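Side-chain contacts in Dph2 (Pyrococcus horikoshii, PDB 3LZD), which uses a [4Fe-4S] cluster to move the 3-amino-3-carboxypropyl group of S-adenosyl-L-methionine onto a histidine of elongation factor 2, the first step of diphthamide biosynthesis: residues A259-A264 and E345-L350; F267-S272 and K284-L289; L278-A283 and A297-M302. One frame throughout, in Å; residues are numbered along the deposited sequence.

Contact 1 of 3, residues A259-A264 and E345-L350; sequences AKAMDA and EILLGL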
loop_
_atom_site.group_PDB
_atom_site.type_symbol
_atom_site.label_atom_id
_atom_site.label_comp_id
_atom_site.label_asym_id
_atom_site.label_seq_id
_atom_site.Cartn_x
_atom_site.Cartn_y
_atom_site.Cartn_z
ATOM N N ALA A 259 27.112 10.398 7.477
ATOM C CA ALA A 259 27.671 10.888 8.726
ATOM C C ALA A 259 26.628 10.786 9.832
ATOM O O ALA A 259 26.874 10.188 10.878
ATOM C CB ALA A 259 28.123 12.337 8.562
ATOM N N LYS A 260 25.456 11.362 9.586
ATOM C CA LYS A 260 24.372 11.348 10.559
ATOM C C LYS A 260 24.007 9.948 11.038
ATOM O O LYS A 260 23.341 9.800 12.059
ATOM C CB LYS A 260 23.124 12.007 9.974
ATOM C CG LYS A 260 23.323 13.432 9.473
ATOM C CD LYS A 260 22.042 13.956 8.838
ATOM C CE LYS A 260 22.226 15.358 8.285
ATOM N NZ LYS A 260 20.998 15.839 7.593
ATOM N N ALA A 261 24.429 8.923 10.305
ATOM C CA ALA A 261 24.106 7.558 10.692
ATOM C C ALA A 261 25.274 6.880 11.396
ATOM O O ALA A 261 25.138 5.769 11.909
ATOM C CB ALA A 261 23.694 6.758 9.474
ATOM N N MET A 262 26.419 7.554 11.421
ATOM C CA MET A 262 27.612 7.016 12.060
ATOM C C MET A 262 27.400 6.565 13.500
ATOM O O MET A 262 27.830 5.475 13.886
ATOM C CB MET A 262 28.742 8.045 12.021
ATOM C CG MET A 262 29.534 8.028 10.735
ATOM S SD MET A 262 30.257 6.395 10.445
ATOM C CE MET A 262 31.746 6.494 11.443
ATOM N N ASP A 263 26.735 7.395 14.293
ATOM C CA ASP A 263 26.504 7.063 15.691
ATOM C C ASP A 263 25.195 6.317 15.944
ATOM O O ASP A 263 24.676 6.337 17.057
ATOM C CB ASP A 263 26.550 8.338 16.544
ATOM N N ALA A 264 24.660 5.658 14.922
ATOM C CA ALA A 264 23.418 4.916 15.094
ATOM C C ALA A 264 23.727 3.459 15.426
ATOM O O ALA A 264 24.689 2.888 14.910
ATOM C CB ALA A 264 22.577 5.003 13.827
ATOM N N GLU A 345 27.878 0.171 3.210
ATOM C CA GLU A 345 29.221 -0.374 3.084
ATOM C C GLU A 345 30.272 0.721 3.296
ATOM O O GLU A 345 31.340 0.462 3.843
ATOM C CB GLU A 345 29.363 -1.048 1.717
ATOM C CG GLU A 345 28.222 -2.038 1.454
ATOM C CD GLU A 345 28.268 -2.688 0.075
ATOM O OE1 GLU A 345 28.453 -1.964 -0.930
ATOM O OE2 GLU A 345 28.097 -3.926 0.000
ATOM N N ILE A 346 29.967 1.947 2.888
ATOM C CA ILE A 346 30.903 3.043 3.098
ATOM C C ILE A 346 30.911 3.369 4.583
ATOM O O ILE A 346 31.972 3.532 5.179
ATOM C CB ILE A 346 30.498 4.313 2.321
ATOM C CG1 ILE A 346 30.757 4.122 0.831
ATOM C CG2 ILE A 346 31.271 5.509 2.832
ATOM C CD1 ILE A 346 30.405 5.343 -0.003
ATOM N N LEU A 347 29.723 3.446 5.181
ATOM C CA LEU A 347 29.608 3.757 6.605
ATOM C C LEU A 347 30.359 2.743 7.468
ATOM O O LEU A 347 31.054 3.116 8.414
ATOM C CB LEU A 347 28.135 3.812 7.026
ATOM C CG LEU A 347 27.830 4.088 8.507
ATOM C CD1 LEU A 347 26.446 4.691 8.653
ATOM C CD2 LEU A 347 27.926 2.802 9.307
ATOM N N LEU A 348 30.208 1.465 7.144
ATOM C CA LEU A 348 30.885 0.414 7.887
ATOM C C LEU A 348 32.384 0.371 7.588
ATOM O O LEU A 348 33.123 -0.388 8.214
ATOM C CB LEU A 348 30.266 -0.942 7.566
ATOM C CG LEU A 348 28.846 -1.173 8.075
ATOM C CD1 LEU A 348 28.481 -2.635 7.845
ATOM C CD2 LEU A 348 28.758 -0.833 9.562
ATOM N N GLY A 349 32.827 1.174 6.625
ATOM C CA GLY A 349 34.236 1.213 6.276
ATOM C C GLY A 349 34.712 0.115 5.341
ATOM O O GLY A 349 35.910 -0.135 5.244
ATOM N N LEU A 350 33.791 -0.538 4.642
ATOM C CA LEU A 350 34.155 -1.615 3.721
ATOM C C LEU A 350 34.383 -1.111 2.299
ATOM O O LEU A 350 35.158 -1.690 1.539
ATOM C CB LEU A 350 33.060 -2.687 3.703
ATOM C CG LEU A 350 32.866 -3.520 4.972
ATOM C CD1 LEU A 350 32.786 -2.623 6.204
ATOM C CD2 LEU A 350 31.604 -4.338 4.832
#

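Contact 2 of 3, residues F267-S272 and K284-L289; sequences FGVIVS and KRIVKL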
loop_
_atom_site.group_PDB
_atom_site.type_symbol
_atom_site.label_atom_id
_atom_site.label_comp_id
_atom_site.label_asym_id
_atom_site.label_seq_id
_atom_site.Cartn_x
_atom_site.Cartn_y
_atom_site.Cartn_z
ATOM N N PHE A 267 19.345 -0.410 13.264
ATOM C CA PHE A 267 19.042 -0.171 11.861
ATOM C C PHE A 267 17.852 -0.947 11.349
ATOM O O PHE A 267 17.648 -2.112 11.691
ATOM C CB PHE A 267 20.236 -0.525 10.965
ATOM C CG PHE A 267 21.325 0.508 10.953
ATOM C CD1 PHE A 267 22.214 0.620 12.022
ATOM C CD2 PHE A 267 21.484 1.349 9.857
ATOM C CE1 PHE A 267 23.253 1.552 11.992
ATOM C CE2 PHE A 267 22.519 2.285 9.815
ATOM C CZ PHE A 267 23.405 2.388 10.883
ATOM N N GLY A 268 17.070 -0.280 10.517
ATOM C CA GLY A 268 15.945 -0.935 9.890
ATOM C C GLY A 268 16.423 -1.137 8.463
ATOM O O GLY A 268 16.937 -0.204 7.850
ATOM N N VAL A 269 16.296 -2.350 7.947
ATOM C CA VAL A 269 16.716 -2.651 6.578
ATOM C C VAL A 269 15.447 -3.026 5.835
ATOM O O VAL A 269 14.856 -4.089 6.067
ATOM C CB VAL A 269 17.729 -3.804 6.553
ATOM C CG1 VAL A 269 18.106 -4.140 5.122
ATOM C CG2 VAL A 269 18.971 -3.398 7.348
ATOM N N ILE A 270 15.052 -2.147 4.925
ATOM C CA ILE A 270 13.797 -2.280 4.199
ATOM C C ILE A 270 13.772 -2.900 2.816
ATOM O O ILE A 270 14.651 -2.653 1.988
ATOM C CB ILE A 270 13.132 -0.874 4.086
ATOM C CG1 ILE A 270 12.997 -0.260 5.482
ATOM C CG2 ILE A 270 11.755 -0.978 3.419
ATOM C CD1 ILE A 270 12.877 1.260 5.479
ATOM N N VAL A 271 12.742 -3.709 2.577
ATOM C CA VAL A 271 12.526 -4.293 1.257
ATOM C C VAL A 271 11.079 -3.991 0.871
ATOM O O VAL A 271 10.236 -3.712 1.731
ATOM C CB VAL A 271 12.712 -5.825 1.218
ATOM C CG1 VAL A 271 14.184 -6.179 1.396
ATOM C CG2 VAL A 271 11.840 -6.483 2.261
ATOM N N SER A 272 10.805 -4.021 -0.423
ATOM C CA SER A 272 9.465 -3.777 -0.928
ATOM C C SER A 272 8.998 -5.034 -1.647
ATOM O O SER A 272 9.755 -5.634 -2.393
ATOM C CB SER A 272 9.467 -2.611 -1.912
ATOM O OG SER A 272 8.233 -2.568 -2.610
ATOM N N LYS A 284 18.977 -9.174 3.351
ATOM C CA LYS A 284 19.457 -10.104 4.368
ATOM C C LYS A 284 20.968 -9.962 4.547
ATOM O O LYS A 284 21.473 -10.000 5.669
ATOM C CB LYS A 284 19.131 -11.550 3.971
ATOM C CG LYS A 284 17.691 -11.963 4.211
ATOM C CD LYS A 284 17.463 -13.385 3.747
ATOM C CE LYS A 284 16.080 -13.877 4.115
ATOM N NZ LYS A 284 15.830 -15.250 3.586
ATOM N N ARG A 285 21.677 -9.799 3.433
ATOM C CA ARG A 285 23.127 -9.651 3.449
ATOM C C ARG A 285 23.489 -8.413 4.265
ATOM O O ARG A 285 24.396 -8.457 5.098
ATOM C CB ARG A 285 23.648 -9.515 2.016
ATOM C CG ARG A 285 24.992 -10.172 1.755
ATOM C CD ARG A 285 26.100 -9.148 1.589
ATOM N NE ARG A 285 25.773 -8.145 0.579
ATOM C CZ ARG A 285 26.550 -7.112 0.281
ATOM N NH1 ARG A 285 27.707 -6.951 0.907
ATOM N NH2 ARG A 285 26.163 -6.228 -0.625
ATOM N N ILE A 286 22.770 -7.317 4.033
ATOM C CA ILE A 286 23.018 -6.066 4.755
ATOM C C ILE A 286 22.701 -6.197 6.247
ATOM O O ILE A 286 23.351 -5.580 7.086
ATOM C CB ILE A 286 22.183 -4.903 4.160
ATOM C CG1 ILE A 286 22.674 -4.601 2.746
ATOM C CG2 ILE A 286 22.275 -3.658 5.041
ATOM C CD1 ILE A 286 24.162 -4.350 2.647
ATOM N N VAL A 287 21.697 -6.994 6.579
ATOM C CA VAL A 287 21.347 -7.186 7.983
ATOM C C VAL A 287 22.504 -7.935 8.643
ATOM O O VAL A 287 22.929 -7.595 9.742
ATOM C CB VAL A 287 20.048 -8.011 8.126
ATOM C CG1 VAL A 287 19.846 -8.466 9.583
ATOM C CG2 VAL A 287 18.864 -7.172 7.681
ATOM N N LYS A 288 23.025 -8.938 7.946
ATOM C CA LYS A 288 24.127 -9.732 8.473
ATOM C C LYS A 288 25.378 -8.875 8.620
ATOM O O LYS A 288 26.071 -8.948 9.629
ATOM C CB LYS A 288 24.410 -10.930 7.555
ATOM N N LEU A 289 25.649 -8.043 7.624
ATOM C CA LEU A 289 26.827 -7.188 7.667
ATOM C C LEU A 289 26.794 -6.197 8.821
ATOM O O LEU A 289 27.799 -6.005 9.507
ATOM C CB LEU A 289 26.994 -6.429 6.356
ATOM C CG LEU A 289 28.321 -5.674 6.246
ATOM C CD1 LEU A 289 29.473 -6.684 6.102
ATOM C CD2 LEU A 289 28.280 -4.730 5.043
#

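Contact 3 of 3, residues L278-A283 and A297-M302; sequences LRLAEA and ARLIVM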
loop_
_atom_site.group_PDB
_atom_site.type_symbol
_atom_site.label_atom_id
_atom_site.label_comp_id
_atom_site.label_asym_id
_atom_site.label_seq_id
_atom_site.Cartn_x
_atom_site.Cartn_y
_atom_site.Cartn_z
ATOM N N LEU A 278 11.706 -6.271 -5.139
ATOM C CA LEU A 278 12.084 -7.111 -4.006
ATOM C C LEU A 278 13.525 -7.602 -4.116
ATOM O O LEU A 278 13.886 -8.316 -5.059
ATOM C CB LEU A 278 11.128 -8.299 -3.884
ATOM C CG LEU A 278 11.390 -9.304 -2.754
ATOM C CD1 LEU A 278 11.436 -8.593 -1.410
ATOM C CD2 LEU A 278 10.281 -10.355 -2.752
ATOM N N ARG A 279 14.342 -7.215 -3.138
ATOM C CA ARG A 279 15.759 -7.576 -3.099
ATOM C C ARG A 279 16.038 -8.234 -1.752
ATOM O O ARG A 279 16.856 -7.754 -0.967
ATOM C CB ARG A 279 16.597 -6.305 -3.245
ATOM C CG ARG A 279 16.299 -5.537 -4.531
ATOM C CD ARG A 279 16.831 -4.098 -4.496
ATOM N NE ARG A 279 18.289 -4.014 -4.615
ATOM C CZ ARG A 279 18.990 -2.898 -4.411
ATOM N NH1 ARG A 279 20.314 -2.899 -4.541
ATOM N NH2 ARG A 279 18.370 -1.776 -4.065
ATOM N N LEU A 280 15.351 -9.340 -1.492
ATOM C CA LEU A 280 15.470 -10.029 -0.216
ATOM C C LEU A 280 16.876 -10.463 0.147
ATOM O O LEU A 280 17.340 -10.203 1.258
ATOM C CB LEU A 280 14.523 -11.230 -0.182
ATOM C CG LEU A 280 14.275 -11.820 1.208
ATOM C CD1 LEU A 280 13.804 -10.706 2.136
ATOM C CD2 LEU A 280 13.243 -12.944 1.137
ATOM N N ALA A 281 17.551 -11.124 -0.787
ATOM C CA ALA A 281 18.910 -11.609 -0.558
ATOM C C ALA A 281 19.855 -10.471 -0.227
ATOM O O ALA A 281 20.687 -10.585 0.678
ATOM C CB ALA A 281 19.418 -12.371 -1.785
ATOM N N GLU A 282 19.737 -9.368 -0.951
ATOM C CA GLU A 282 20.608 -8.230 -0.691
ATOM C C GLU A 282 20.286 -7.612 0.670
ATOM O O GLU A 282 21.187 -7.172 1.397
ATOM C CB GLU A 282 20.461 -7.193 -1.804
ATOM C CG GLU A 282 21.748 -6.922 -2.560
ATOM C CD GLU A 282 22.718 -6.054 -1.774
ATOM O OE1 GLU A 282 22.557 -4.816 -1.801
ATOM O OE2 GLU A 282 23.633 -6.609 -1.126
ATOM N N ALA A 283 19.003 -7.578 1.023
ATOM C CA ALA A 283 18.611 -7.013 2.316
ATOM C C ALA A 283 19.162 -7.861 3.457
ATOM O O ALA A 283 19.729 -7.335 4.413
ATOM C CB ALA A 283 17.106 -6.934 2.417
ATOM N N ALA A 297 20.210 -4.736 13.569
ATOM C CA ALA A 297 19.529 -4.535 12.308
ATOM C C ALA A 297 18.352 -5.475 12.188
ATOM O O ALA A 297 18.461 -6.666 12.479
ATOM C CB ALA A 297 20.496 -4.754 11.155
ATOM N N ARG A 298 17.222 -4.926 11.757
ATOM C CA ARG A 298 16.004 -5.701 11.583
ATOM C C ARG A 298 15.524 -5.541 10.153
ATOM O O ARG A 298 15.468 -4.423 9.639
ATOM C CB ARG A 298 14.914 -5.190 12.531
ATOM C CG ARG A 298 13.552 -5.835 12.315
ATOM C CD ARG A 298 13.565 -7.254 12.833
ATOM N NE ARG A 298 14.023 -7.254 14.216
ATOM C CZ ARG A 298 14.811 -8.183 14.747
ATOM N NH1 ARG A 298 15.180 -8.090 16.021
ATOM N NH2 ARG A 298 15.231 -9.200 14.002
ATOM N N LEU A 299 15.180 -6.654 9.515
ATOM C CA LEU A 299 14.676 -6.619 8.145
ATOM C C LEU A 299 13.184 -6.232 8.174
ATOM O O LEU A 299 12.371 -6.846 8.887
ATOM C CB LEU A 299 14.886 -7.985 7.477
ATOM C CG LEU A 299 14.660 -8.121 5.969
ATOM C CD1 LEU A 299 15.676 -9.093 5.401
ATOM C CD2 LEU A 299 13.230 -8.606 5.680
ATOM N N ILE A 300 12.839 -5.199 7.410
ATOM C CA ILE A 300 11.466 -4.708 7.349
ATOM C C ILE A 300 10.867 -4.907 5.961
ATOM O O ILE A 300 11.461 -4.510 4.962
ATOM C CB ILE A 300 11.410 -3.201 7.702
ATOM C CG1 ILE A 300 11.979 -2.993 9.112
ATOM C CG2 ILE A 300 9.964 -2.679 7.594
ATOM C CD1 ILE A 300 12.344 -1.547 9.433
ATOM N N VAL A 301 9.683 -5.516 5.922
ATOM C CA VAL A 301 8.960 -5.786 4.689
ATOM C C VAL A 301 7.806 -4.786 4.496
ATOM O O VAL A 301 6.954 -4.633 5.376
ATOM C CB VAL A 301 8.367 -7.214 4.714
ATOM C CG1 VAL A 301 7.621 -7.495 3.427
ATOM C CG2 VAL A 301 9.475 -8.234 4.921
ATOM N N MET A 302 7.782 -4.114 3.347
ATOM C CA MET A 302 6.725 -3.142 3.024
ATOM C C MET A 302 6.326 -3.253 1.548
ATOM O O MET A 302 6.898 -4.033 0.784
ATOM C CB MET A 302 7.224 -1.707 3.234
ATOM C CG MET A 302 7.911 -1.442 4.544
ATOM S SD MET A 302 8.554 0.245 4.591
ATOM C CE MET A 302 7.001 1.186 4.917
#

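Contact 1 of 3, residues A259-A264 and E345-L350
Leu347 meets Ala261 and Met262, and the two contacts use different parts of its side chain. The first is methyl against methyl: CD1 of Leu347 lies 3.5 Å from CB of Ala261, with the carbonyl oxygen of Ala261 also close to that branch. CG of Leu347 stands anti to the backbone N (chi1 178°), which carries the branch out from its helix and across to the alanine.

The second is thioether packing. SD of Met262 sits 3.9 Å from CG of Leu347, and the two side chains slide past one another in opposite directions. The methionine chain is bent at chi2 and chi3, so that the sulfur rather than the terminal methyl does the touching. Ala261 and Leu347 are buried, whereas Met262 is exposed at the contact's edge. Ile258 also touches Leu347, and Ala317 packs on Ala261.

Backbone bonds shape both segments. Ala264 N reaches Ala261 O at 3.1 Å in a type I turn, and around Gly349, whose phi is positive, Gly349 N bonds to Ile346 O and Leu350 N to Glu345 O. The arrangement is apolar packing between the C-terminal ends of helices 248-261 and 341-347, the latter finished by a Schellman motif.

Contact 2 of 3, residues F267-S272 and K284-L289
Val269 holds CG1 anti to its backbone N (chi1 178°), and with this setting both methyls face the helix, where they meet Val287 and Ile286. On the helix, CG2 of Val287 is the branch beside the backbone N, and that methyl is the one turned to the strand. Ile286 touches through CG2.

CG2 of Val287 is the closest point, 3.7 Å from CB of Val269. The same methyl is 3.8 Å from CG2 and 4.0 Å from CG1 of Val269, so it is set against the fork of the strand valine instead of against a single branch. Ile286 is met more loosely: its CG2 is 4.0 Å from CG2 of Val269, and the two side chains cross at about a right angle. The CA atoms of Val269 and Val287, the nearest pair across the two segments, are 6.6 Å apart, which brings strand and helix close enough for short branched side chains to bridge them. All these contacts are apolar. Replacing Val269 with an alanine would probably open a gap beneath the CG2 methyls of Ile286 and Val287, since both methyls pack on its two branches.

Ala283 and Leu290, one turn to either side along helix 280-292, also touch Val269 and extend the apolar face of the helix. Arg285 lies on another side of that helix and forms salt bridges with Glu282 and Glu345. Beneath the helix, strand 266-272 lies between strands 296-302 and 317-320 of a parallel sheet; backbone bonds join Val269 to Arg298 and Gly268 to Ala317.

Contact 3 of 3, residues L278-A283 and A297-M302
The CA atoms of Ala283 and Leu299 come within 7.0 Å of each other where the first turn of helix 280-292, entered through Arg279 at its N-cap position, passes over strand 296-302. Leu299 supplies nearly all of the strand side of the contact. Its CD1 lies 4.0 Å from CB of Ala283 and 4.1 Å from CD1 of Leu280, so one methyl touches two residues a helical turn apart. CD2 of Leu299 adds a looser approach to CD1 of Leu280, at 4.2 Å. The two leucine side chains cross at about a right angle. In Leu280 the first torsion of -165° sets CG anti to the backbone N, and from there CD1 extends to the strand although the CB itself is not aimed at it.

Helix and strand belong to the beta-alpha-beta unit formed by strand 266-272, helix 280-292 and strand 296-302, in which the helix packs over the two parallel strands. The small Ala283 also rests on Val271 of the neighbouring strand. Strand 296-302 is outermost in the sheet of its own chain, yet Leu299, Ile300 and Val301 pair in parallel with a strand of the second subunit. Leu299 also packs on Phe85 of the second subunit, and Arg298 forms salt bridges with Glu71 and Glu78 of that same chain.

In the fold
Along the chain, the loop closed by contact 1 encloses both others, whose segments alternate: strand 266-272, the start of helix 280-292, its middle, then strand 296-302. Contacts 2 and 3 have centres about 5 Å apart, share that helix and reach neighbouring strands, which backbone bonds join. Contact 1 is centred about 14 Å from contact 2 and 19 Å from contact 3; Leu289 packing on Leu348 and Leu350 connects it to contact 2. Helices 280-292 and 248-261 pack on one parallel sheet, which continues into the second subunit of the homodimer, and helix 341-347 with the residues after it joins through those two helices. All three contacts lie away from the cluster site.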